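Local coordinates for iodotyrosine deiodinase (Thermotoga neapolitana, PDB 6TYK), which removes iodine, bromine or chlorine from halogenated tyrosines by reductive dehalogenation, using FMN as cofactor and NADPH as reductant, at residues A[14-19]-A[166-171]. Residues are numbered along the deposited sequence; the frame is centred on the assembly and turned at random.
Sequences VRRFKK and YPDDPK. With FMN (flavin mononucleotide), chain C.
R16 holds D168 through both backbone and side chain. D168 N donates to R16 O at 2.8 Å. The R16 side chain then runs over the 168-169 backbone. Its CB lies 3.4 Å from D168 O, CG passes the same oxygen more loosely at 4.2 Å, and CD packs against D168 O and D169 O. A bend at chi3 (52°) places NE for a 2.8 Å bond to D168 O, 15° out of the guanidinium plane. At the tip, NH2 forms a salt bridge of 3.1 Å with D168 OD2, guanidinium and carboxylate planes 38° apart. Water 1 ties OD2 to F17 O. K18 N donates to Y166 O (2.9 Å). V14 CG1 meets P167 CB and V14 CG2 meets P170 CG, while CG1 also sits over one face of the F17 ring, offset toward its rim. R15 extends to FMN instead: NE and NH2 bond to O2, and NH2 reaches N1 in plane at 3.1 Å. A leucine here would probably leave flavin N1 and O2 without these donors. The F17-P167 pair is a single beta bridge, joining the loop after strand 156-165 to the FMN-binding loop of the nitroreductase fold.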
loop_
_atom_site.group_PDB
_atom_site.type_symbol
_atom_site.label_atom_id
_atom_site.label_comp_id
_atom_site.label_asym_id
_atom_site.label_seq_id
_atom_site.Cartn_x
_atom_site.Cartn_y
_atom_site.Cartn_z
ATOM N N VAL A 14 15.067 7.702 3.256
ATOM C CA VAL A 14 15.941 8.854 3.180
ATOM C C VAL A 14 15.399 9.909 4.132
ATOM O O VAL A 14 14.264 10.364 3.986
ATOM C CB VAL A 14 16.044 9.417 1.738
ATOM C CG1 VAL A 14 16.856 10.716 1.728
ATOM C CG2 VAL A 14 16.664 8.382 0.805
ATOM N N ARG A 15 16.208 10.283 5.119
ATOM C CA ARG A 15 15.834 11.324 6.072
ATOM C C ARG A 15 16.816 12.483 5.989
ATOM O O ARG A 15 16.691 13.455 6.733
ATOM C CB ARG A 15 15.826 10.769 7.501
ATOM C CG ARG A 15 14.821 9.647 7.709
ATOM C CD ARG A 15 14.875 9.086 9.125
ATOM N NE ARG A 15 13.852 8.061 9.353
ATOM C CZ ARG A 15 14.053 6.754 9.235
ATOM N NH1 ARG A 15 15.249 6.290 8.888
ATOM N NH2 ARG A 15 13.059 5.911 9.473
ATOM N N ARG A 16 17.795 12.356 5.095
ATOM C CA ARG A 16 18.805 13.383 4.850
ATOM C C ARG A 16 18.673 13.818 3.411
ATOM O O ARG A 16 18.912 13.027 2.496
ATOM C CB ARG A 16 20.220 12.834 5.056
ATOM C CG ARG A 16 20.592 12.537 6.490
ATOM C CD ARG A 16 22.001 11.945 6.590
ATOM N NE ARG A 16 22.990 12.774 5.903
ATOM C CZ ARG A 16 23.616 13.810 6.453
ATOM N NH1 ARG A 16 23.379 14.152 7.716
ATOM N NH2 ARG A 16 24.483 14.506 5.736
ATOM N N PHE A 17 18.301 15.074 3.211
ATOM C CA PHE A 17 18.050 15.588 1.876
ATOM C C PHE A 17 18.974 16.731 1.531
ATOM O O PHE A 17 19.408 17.473 2.404
ATOM C CB PHE A 17 16.613 16.081 1.777
ATOM C CG PHE A 17 15.601 14.989 1.930
ATOM C CD1 PHE A 17 15.186 14.256 0.828
ATOM C CD2 PHE A 17 15.067 14.687 3.170
ATOM C CE1 PHE A 17 14.274 13.240 0.962
ATOM C CE2 PHE A 17 14.152 13.669 3.313
ATOM C CZ PHE A 17 13.743 12.952 2.206
ATOM N N LYS A 18 19.266 16.864 0.244
ATOM C CA LYS A 18 19.883 18.074 -0.267
ATOM C C LYS A 18 18.790 19.124 -0.403
ATOM O O LYS A 18 17.610 18.789 -0.499
ATOM C CB LYS A 18 20.502 17.807 -1.637
ATOM C CG LYS A 18 21.619 16.785 -1.627
ATOM C CD LYS A 18 22.154 16.555 -3.025
ATOM C CE LYS A 18 23.192 15.444 -3.054
ATOM N NZ LYS A 18 23.719 15.209 -4.432
ATOM N N LYS A 19 19.166 20.396 -0.415
ATOM C CA LYS A 19 18.171 21.448 -0.617
ATOM C C LYS A 19 17.874 21.696 -2.094
ATOM O O LYS A 19 16.830 22.266 -2.437
ATOM C CB LYS A 19 18.584 22.742 0.090
ATOM C CG LYS A 19 18.428 22.666 1.608
ATOM C CD LYS A 19 18.379 24.041 2.268
ATOM C CE LYS A 19 19.768 24.641 2.435
ATOM N NZ LYS A 19 19.749 25.852 3.308
ATOM N N TYR A 166 16.492 15.055 -3.290
ATOM C CA TYR A 166 17.684 14.280 -3.579
ATOM C C TYR A 166 18.289 13.815 -2.269
ATOM O O TYR A 166 18.403 14.595 -1.326
ATOM C CB TYR A 166 18.696 15.147 -4.325
ATOM C CG TYR A 166 18.234 15.551 -5.702
ATOM C CD1 TYR A 166 17.979 14.590 -6.665
ATOM C CD2 TYR A 166 18.057 16.888 -6.041
ATOM C CE1 TYR A 166 17.569 14.942 -7.930
ATOM C CE2 TYR A 166 17.642 17.250 -7.310
ATOM C CZ TYR A 166 17.397 16.271 -8.246
ATOM O OH TYR A 166 16.986 16.616 -9.511
ATOM N N PRO A 167 18.690 12.537 -2.203
ATOM C CA PRO A 167 19.278 12.026 -0.965
ATOM C C PRO A 167 20.621 12.674 -0.698
ATOM O O PRO A 167 21.381 12.974 -1.632
ATOM C CB PRO A 167 19.477 10.532 -1.256
ATOM C CG PRO A 167 18.556 10.241 -2.402
ATOM C CD PRO A 167 18.582 11.490 -3.227
ATOM N N ASP A 168 20.915 12.882 0.578
ATOM C CA ASP A 168 22.203 13.416 0.979
ATOM C C ASP A 168 22.920 12.410 1.859
ATOM O O ASP A 168 22.973 12.556 3.086
ATOM C CB ASP A 168 22.027 14.732 1.728
ATOM C CG ASP A 168 23.338 15.293 2.192
ATOM O OD1 ASP A 168 24.334 15.063 1.486
ATOM O OD2 ASP A 168 23.392 15.927 3.258
ATOM N N ASP A 169 23.468 11.388 1.213
ATOM C CA ASP A 169 24.139 10.287 1.898
ATOM C C ASP A 169 23.323 9.700 3.044
ATOM O O ASP A 169 23.717 9.768 4.208
ATOM C CB ASP A 169 25.520 10.702 2.391
ATOM C CG ASP A 169 26.355 9.508 2.806
ATOM O OD1 ASP A 169 26.109 8.401 2.283
ATOM O OD2 ASP A 169 27.252 9.664 3.648
ATOM N N PRO A 170 22.189 9.093 2.702
ATOM C CA PRO A 170 21.311 8.509 3.714
ATOM C C PRO A 170 21.939 7.298 4.388
ATOM O O PRO A 170 22.840 6.653 3.835
ATOM C CB PRO A 170 20.077 8.095 2.909
ATOM C CG PRO A 170 20.587 7.887 1.512
ATOM C CD PRO A 170 21.710 8.859 1.329
ATOM N N LYS A 171 21.459 7.002 5.589
ATOM C CA LYS A 171 21.924 5.851 6.347
ATOM C C LYS A 171 21.559 4.557 5.627
ATOM O O LYS A 171 20.640 4.529 4.810
ATOM C CB LYS A 171 21.316 5.868 7.748
ATOM C CG LYS A 171 21.719 7.079 8.585
ATOM C CD LYS A 171 23.217 7.117 8.811
ATOM C CE LYS A 171 23.687 5.875 9.546
ATOM N NZ LYS A 171 25.165 5.866 9.722
HETATM N N1 FMN C . 10.074 6.797 9.631
HETATM C C2 FMN C . 10.220 7.864 10.472
HETATM O O2 FMN C . 11.331 8.329 10.660
HETATM N N3 FMN C . 9.134 8.422 11.095
HETATM C C4 FMN C . 7.879 7.913 10.908
HETATM O O4 FMN C . 6.920 8.437 11.488
HETATM C C4A FMN C . 7.721 6.827 10.043
HETATM N N5 FMN C . 6.467 6.305 9.811
HETATM C C5A FMN C . 6.314 5.243 8.935
HETATM C C6 FMN C . 5.043 4.740 8.696
HETATM C C7 FMN C . 4.844 3.689 7.814
HETATM C C7M FMN C . 3.442 3.184 7.589
HETATM C C8 FMN C . 5.938 3.131 7.168
HETATM C C8M FMN C . 5.758 1.987 6.206
HETATM C C9 FMN C . 7.213 3.636 7.408
HETATM C C9A FMN C . 7.414 4.694 8.290
HETATM N N10 FMN C . 8.687 5.201 8.554
HETATM C C10 FMN C . 8.823 6.287 9.390
HETATM C "C1'" FMN C . 9.904 4.627 7.885
HETATM C "C2'" FMN C . 10.304 3.300 8.566
HETATM O "O2'" FMN C . 10.945 3.524 9.817
HETATM C "C3'" FMN C . 11.197 2.500 7.612
HETATM O "O3'" FMN C . 10.413 2.141 6.489
HETATM C "C4'" FMN C . 11.806 1.247 8.242
HETATM O "O4'" FMN C . 12.704 1.622 9.277
HETATM C "C5'" FMN C . 12.554 0.426 7.204
HETATM O "O5'" FMN C . 13.511 1.250 6.573
HETATM P P FMN C . 14.484 0.666 5.435
HETATM O O1P FMN C . 15.440 1.817 5.135
HETATM O O2P FMN C . 13.669 0.359 4.209
HETATM O O3P FMN C . 15.217 -0.526 6.019
HETATM O O HOH W 1 21.002 16.247 4.481
HETATM O O HOH W 2 16.770 17.766 -2.795
#